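Local coordinates for protein chloride intracellular channel Clic (Drosophila melanogaster, PDB 2YV7) that belongs to the chloride intracellular channel family, adopts a soluble GST fold, binds calcium and might insert into membranes to form pH-dependent chloride channels, at residues C43-M48 with D175-P180; P222-I227 with T247-T252. All coordinates share one frame; numbering follows the deposited sequence.

Contact 1: C43-M48 with D175-P180; sequences CQEYFM and DCELMP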
loop_
_atom_site.group_PDB
_atom_site.type_symbol
_atom_site.label_atom_id
_atom_site.label_comp_id
_atom_site.label_asym_id
_atom_site.label_seq_id
_atom_site.Cartn_x
_atom_site.Cartn_y
_atom_site.Cartn_z
ATOM N N CYS A 43 1.330 3.587 -5.620
ATOM C CA CYS A 43 2.110 2.502 -6.226
ATOM C C CYS A 43 1.922 1.233 -5.421
ATOM O O CYS A 43 1.632 0.191 -6.004
ATOM C CB CYS A 43 3.603 2.889 -6.273
ATOM S SG CYS A 43 3.925 4.292 -7.382
ATOM N N GLN A 44 2.017 1.264 -4.070
ATOM C CA GLN A 44 1.954 0.010 -3.370
ATOM C C GLN A 44 0.550 -0.631 -3.475
ATOM O O GLN A 44 0.401 -1.854 -3.626
ATOM C CB GLN A 44 2.443 0.165 -1.887
ATOM C CG GLN A 44 2.635 -1.259 -1.323
ATOM C CD GLN A 44 2.992 -1.388 0.158
ATOM O OE1 GLN A 44 3.258 -0.409 0.828
ATOM N NE2 GLN A 44 3.017 -2.649 0.653
ATOM N N GLU A 45 -0.472 0.213 -3.389
ATOM C CA GLU A 45 -1.858 -0.256 -3.431
ATOM C C GLU A 45 -2.107 -1.008 -4.783
ATOM O O GLU A 45 -2.632 -2.108 -4.792
ATOM C CB GLU A 45 -2.844 0.908 -3.302
ATOM C CG GLU A 45 -4.253 0.337 -3.398
ATOM C CD GLU A 45 -5.380 1.347 -3.198
ATOM O OE1 GLU A 45 -5.113 2.463 -2.805
ATOM O OE2 GLU A 45 -6.571 1.014 -3.450
ATOM N N TYR A 46 -1.730 -0.384 -5.870
ATOM C CA TYR A 46 -1.994 -0.966 -7.216
ATOM C C TYR A 46 -1.034 -2.129 -7.515
ATOM O O TYR A 46 -1.433 -3.104 -8.149
ATOM C CB TYR A 46 -2.045 0.102 -8.331
ATOM C CG TYR A 46 -3.014 1.229 -8.033
ATOM C CD1 TYR A 46 -4.162 0.989 -7.259
ATOM C CD2 TYR A 46 -2.735 2.556 -8.401
ATOM C CE1 TYR A 46 -5.039 2.020 -6.901
ATOM C CE2 TYR A 46 -3.619 3.578 -8.067
ATOM C CZ TYR A 46 -4.756 3.298 -7.315
ATOM O OH TYR A 46 -5.610 4.343 -6.947
ATOM N N PHE A 47 0.202 -2.069 -7.014
ATOM C CA PHE A 47 1.116 -3.214 -7.064
ATOM C C PHE A 47 0.422 -4.391 -6.381
ATOM O O PHE A 47 0.362 -5.489 -6.882
ATOM C CB PHE A 47 2.418 -2.777 -6.344
ATOM C CG PHE A 47 3.622 -3.704 -6.493
ATOM C CD1 PHE A 47 3.497 -5.106 -6.649
ATOM C CD2 PHE A 47 4.896 -3.165 -6.381
ATOM C CE1 PHE A 47 4.649 -5.940 -6.732
ATOM C CE2 PHE A 47 6.066 -4.002 -6.489
ATOM C CZ PHE A 47 5.922 -5.387 -6.642
ATOM N N MET A 48 -0.121 -4.158 -5.172
ATOM C CA MET A 48 -0.766 -5.232 -4.442
ATOM C C MET A 48 -1.983 -5.803 -5.205
ATOM O O MET A 48 -2.127 -7.009 -5.234
ATOM C CB MET A 48 -1.215 -4.720 -3.055
ATOM C CG MET A 48 -0.034 -4.688 -2.122
ATOM S SD MET A 48 -0.520 -4.338 -0.395
ATOM C CE MET A 48 -1.306 -5.889 0.029
ATOM N N ASP A 175 -8.194 -3.789 1.450
ATOM C CA ASP A 175 -6.987 -4.276 2.133
ATOM C C ASP A 175 -5.717 -3.693 1.489
ATOM O O ASP A 175 -4.779 -3.237 2.177
ATOM C CB ASP A 175 -6.974 -5.787 2.134
ATOM C CG ASP A 175 -8.142 -6.332 2.885
ATOM O OD1 ASP A 175 -8.233 -6.040 4.135
ATOM O OD2 ASP A 175 -8.975 -6.939 2.201
ATOM N N CYS A 176 -5.686 -3.672 0.153
ATOM C CA CYS A 176 -4.522 -3.135 -0.538
ATOM C C CYS A 176 -4.391 -1.619 -0.341
ATOM O O CYS A 176 -3.286 -1.030 -0.470
ATOM C CB CYS A 176 -4.618 -3.493 -2.054
ATOM S SG CYS A 176 -4.769 -5.262 -2.291
ATOM N N GLU A 177 -5.492 -0.922 0.025
ATOM C CA GLU A 177 -5.381 0.496 0.395
ATOM C C GLU A 177 -4.930 0.599 1.897
ATOM O O GLU A 177 -4.150 1.490 2.233
ATOM C CB GLU A 177 -6.753 1.190 0.293
ATOM C CG GLU A 177 -6.705 2.704 0.486
ATOM C CD GLU A 177 -8.072 3.369 0.337
ATOM O OE1 GLU A 177 -8.859 2.994 -0.605
ATOM O OE2 GLU A 177 -8.343 4.269 1.154
ATOM N N LEU A 178 -5.491 -0.256 2.788
ATOM C CA LEU A 178 -5.238 -0.119 4.223
ATOM C C LEU A 178 -3.815 -0.526 4.605
ATOM O O LEU A 178 -3.147 0.153 5.386
ATOM C CB LEU A 178 -6.255 -0.927 5.015
ATOM C CG LEU A 178 -6.033 -0.739 6.571
ATOM C CD1 LEU A 178 -6.142 0.712 7.073
ATOM C CD2 LEU A 178 -7.101 -1.701 7.268
ATOM N N MET A 179 -3.375 -1.668 4.071
ATOM C CA MET A 179 -2.113 -2.276 4.558
ATOM C C MET A 179 -0.918 -1.356 4.337
ATOM O O MET A 179 -0.114 -1.160 5.289
ATOM C CB MET A 179 -1.953 -3.686 3.961
ATOM C CG MET A 179 -3.010 -4.657 4.486
ATOM S SD MET A 179 -2.837 -6.276 3.655
ATOM C CE MET A 179 -3.892 -7.243 4.668
ATOM N N PRO A 180 -0.764 -0.776 3.138
ATOM C CA PRO A 180 0.354 0.176 2.949
ATOM C C PRO A 180 0.291 1.374 3.941
ATOM O O PRO A 180 1.306 1.736 4.558
ATOM C CB PRO A 180 0.215 0.615 1.480
ATOM C CG PRO A 180 -0.508 -0.517 0.794
ATOM C CD PRO A 180 -1.504 -0.989 1.852
#

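Contact 2: P222-I227 with T247-T252; sequences PADQDI and TPTFTT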
loop_
_atom_site.group_PDB
_atom_site.type_symbol
_atom_site.label_atom_id
_atom_site.label_comp_id
_atom_site.label_asym_id
_atom_site.label_seq_id
_atom_site.Cartn_x
_atom_site.Cartn_y
_atom_site.Cartn_z
ATOM N N PRO A 222 7.799 -1.223 0.553
ATOM C CA PRO A 222 9.143 -0.636 0.512
ATOM C C PRO A 222 9.922 -0.862 1.814
ATOM O O PRO A 222 9.313 -1.062 2.877
ATOM C CB PRO A 222 8.874 0.859 0.409
ATOM C CG PRO A 222 7.449 1.102 0.940
ATOM C CD PRO A 222 6.727 -0.235 0.811
ATOM N N ALA A 223 11.254 -0.807 1.734
ATOM C CA ALA A 223 12.068 -0.760 2.973
ATOM C C ALA A 223 11.771 0.440 3.911
ATOM O O ALA A 223 11.468 1.566 3.483
ATOM C CB ALA A 223 13.575 -0.752 2.562
ATOM N N ASP A 224 12.007 0.228 5.204
ATOM C CA ASP A 224 11.842 1.276 6.204
ATOM C C ASP A 224 12.546 2.536 5.819
ATOM O O ASP A 224 12.035 3.603 5.990
ATOM C CB ASP A 224 12.422 0.828 7.550
ATOM C CG ASP A 224 11.569 -0.256 8.233
ATOM O OD1 ASP A 224 10.658 -0.899 7.609
ATOM O OD2 ASP A 224 11.793 -0.427 9.443
ATOM N N GLN A 225 13.814 2.403 5.388
ATOM C CA GLN A 225 14.621 3.565 5.059
ATOM C C GLN A 225 14.013 4.430 3.992
ATOM O O GLN A 225 14.170 5.643 3.998
ATOM C CB GLN A 225 16.031 3.072 4.611
ATOM C CG GLN A 225 16.860 2.376 5.732
ATOM C CD GLN A 225 16.415 0.977 6.139
ATOM O OE1 GLN A 225 15.847 0.210 5.350
ATOM N NE2 GLN A 225 16.775 0.582 7.371
ATOM N N ASP A 226 13.326 3.811 3.041
ATOM C CA ASP A 226 12.666 4.498 1.971
ATOM C C ASP A 226 11.382 5.173 2.444
ATOM O O ASP A 226 11.088 6.254 2.016
ATOM C CB ASP A 226 12.431 3.487 0.823
ATOM C CG ASP A 226 13.769 2.988 0.213
ATOM O OD1 ASP A 226 14.573 3.879 -0.104
ATOM O OD2 ASP A 226 14.009 1.762 0.139
ATOM N N ILE A 227 10.602 4.510 3.301
ATOM C CA ILE A 227 9.430 5.180 3.904
ATOM C C ILE A 227 9.895 6.419 4.680
ATOM O O ILE A 227 9.422 7.552 4.482
ATOM C CB ILE A 227 8.630 4.178 4.832
ATOM C CG1 ILE A 227 7.935 3.105 3.996
ATOM C CG2 ILE A 227 7.560 4.990 5.642
ATOM C CD1 ILE A 227 7.459 1.840 4.754
ATOM N N THR A 247 21.704 -0.451 4.872
ATOM C CA THR A 247 21.166 -1.635 4.216
ATOM C C THR A 247 19.650 -1.661 4.515
ATOM O O THR A 247 19.250 -1.436 5.661
ATOM C CB THR A 247 21.893 -2.917 4.650
ATOM O OG1 THR A 247 23.209 -2.944 4.050
ATOM C CG2 THR A 247 21.131 -4.189 4.186
ATOM N N PRO A 248 18.833 -1.849 3.469
ATOM C CA PRO A 248 17.372 -1.847 3.684
ATOM C C PRO A 248 16.918 -2.858 4.708
ATOM O O PRO A 248 17.358 -4.014 4.681
ATOM C CB PRO A 248 16.781 -2.232 2.322
ATOM C CG PRO A 248 17.923 -2.411 1.362
ATOM C CD PRO A 248 19.198 -1.990 2.040
ATOM N N THR A 249 16.034 -2.440 5.618
ATOM C CA THR A 249 15.424 -3.406 6.525
ATOM C C THR A 249 13.926 -3.213 6.470
ATOM O O THR A 249 13.492 -2.217 5.950
ATOM C CB THR A 249 15.882 -3.199 7.941
ATOM O OG1 THR A 249 15.722 -1.813 8.291
ATOM C CG2 THR A 249 17.381 -3.615 8.046
ATOM N N PHE A 250 13.183 -4.213 6.928
ATOM C CA PHE A 250 11.700 -4.199 6.864
ATOM C C PHE A 250 11.122 -4.421 8.249
ATOM O O PHE A 250 11.370 -5.468 8.842
ATOM C CB PHE A 250 11.255 -5.327 5.904
ATOM C CG PHE A 250 11.754 -5.111 4.531
ATOM C CD1 PHE A 250 11.034 -4.327 3.627
ATOM C CD2 PHE A 250 13.050 -5.541 4.171
ATOM C CE1 PHE A 250 11.540 -4.051 2.355
ATOM C CE2 PHE A 250 13.569 -5.239 2.880
ATOM C CZ PHE A 250 12.820 -4.493 1.983
ATOM N N THR A 251 10.363 -3.453 8.776
ATOM C CA THR A 251 9.610 -3.664 10.021
ATOM C C THR A 251 8.513 -4.736 9.792
ATOM O O THR A 251 7.565 -4.541 8.988
ATOM C CB THR A 251 8.977 -2.368 10.524
ATOM O OG1 THR A 251 10.013 -1.460 11.024
ATOM C CG2 THR A 251 7.889 -2.657 11.633
ATOM N N THR A 252 8.584 -5.800 10.585
ATOM C CA THR A 252 7.629 -6.899 10.527
ATOM C C THR A 252 7.219 -7.476 11.883
ATOM O O THR A 252 6.369 -8.415 11.947
ATOM C CB THR A 252 8.068 -8.091 9.646
ATOM O OG1 THR A 252 9.282 -8.642 10.184
ATOM C CG2 THR A 252 8.195 -7.705 8.153
HETATM O O HOH W 1 13.924 -1.839 10.063
#

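Contact 1: C43-M48 with D175-P180
Met48 and Pro180 carry much of the apolar part of this helix-to-helix contact, with Cys176 and Met179 completing it. The sulphur of Met48 rests 4.0 Å from Pro180 CG. Because the chain bends at its last torsion (chi3 72°), the methyl CE turns away from the ring and meets the neighbouring sulphur, Met179 SD, where the two thioethers cross at about a right angle. Nearer the backbone, Met48 CB lies 3.7 Å from Cys176 SG. The Gln44 side chain passes obliquely over the proline ring: Gln44 CD is 3.7 Å from both Pro180 CG and Pro180 CB, and Gln44 OE1 is 3.3 Å from Pro180 CB. Facing ring carbons, it makes van der Waals contact here; its NE2 is hydrogen-bonded to Ser220 OG.

Backbone proximity accounts for a second group. The alpha carbons of Glu45 and Cys176 approach to 4.9 Å, and Cys176 O receives a CA-H...O contact from Glu45 CA at 3.4 Å, with an angle of 139° at the hydrogen. The kink at Pro180, whose N cannot donate to the preceding turn, is consistent with this buried carbonyl lacking a conventional partner.

Charge forms the third group. Glu45 and Glu177 run side by side in the same direction, bringing Glu45 OE2 to 4.2 Å from Glu177 OE1. Glu101 adds another nearby acid, so the cluster would probably raise carboxylate pKa values.

The short helical segments are nearer antiparallel than parallel, their axes 137° apart and 8.3 Å at closest approach. They join helix 41-55 of the thioredoxin-like N-terminal domain to helix 173-193 of the all-helical C-terminal domain, forming part of the GST-type domain interface. Helix 215-220 packs against Gln44 and Met48, while helix 202-212 covers Met179.

Contact 2: P222-I227 with T247-T252
Asp224 OD2 is gripped by two donors: the hydroxyl of Thr251, with OG1 at 2.6 Å, and a water that also sits beside Thr249 OG1. The other carboxylate oxygen, Asp224 OD1, accepts Thr251 N at 2.8 Å. Both bonds from Thr251 arrive on the syn side of the carboxylate, the amide one 29° out of its plane, so a single threonine engages both oxygens and restrains the group's rotation. The CG of Asp224 stands anti to its own carbonyl carbon (chi1 -72°), which brings the acid across to Thr251. An alanine in place of Asp224 would probably leave Thr251 N and OG1 without the carboxylate that accepts both, and the Thr251 side chain freer to turn.

Gln225 binds Thr249 at two points as well. Its OE1 accepts Thr249 N at 2.7 Å, and its NE2 donates in the amide plane to Thr249 OG1 at 2.8 Å. A bend at chi2 (73°) turns the amide so that its O and N meet Thr249 N and OG1. NE2 also binds Glu246, just ahead of the tail segment.

The backbone supplies one further bond, from Asp224 N to Thr249 O at 3.0 Å. It uses an amide of the helix's first turn. At the N-cap residue, Ala223 CB touches Pro248 CB at 3.5 Å and, more loosely, the Phe250 ring at CZ; Phe250 CE1 also lies close to the backbone Ala223 N (3.3 Å).

Thus an extended tail segment lies across the start of helix 224-235 and is held by side chains and backbone of its first turn. Helix 173-193 borders the site, with Val187 against Asp224 and Thr251, and Gln183 bonded to Thr251 O. On the same helical turn, Asp226 forms a salt bridge with Arg36, in the loop after strand 22-28.

The centres of contacts 1 and 2 are about 3 Å and 14 Å from the centre of the chain and about 16 Å apart. Both segments of contact 1 precede those of contact 2 along the chain. Helix 173-193 supplies one side of contact 1 and borders contact 2 through Gln183 and Val187. They also touch, Gln44 OE1 lying 3.5 Å from Pro222 CD. Contact 1 joins the two domains; contact 2's bonds lie within the helical part, although its surroundings reach Ser30, Ile32 and Arg36. If the N-terminal domain rearranges for membrane insertion, as thought for this family, contact 1 would probably have to open; contact 2's ties to those residues might be disturbed while its own bonds persist.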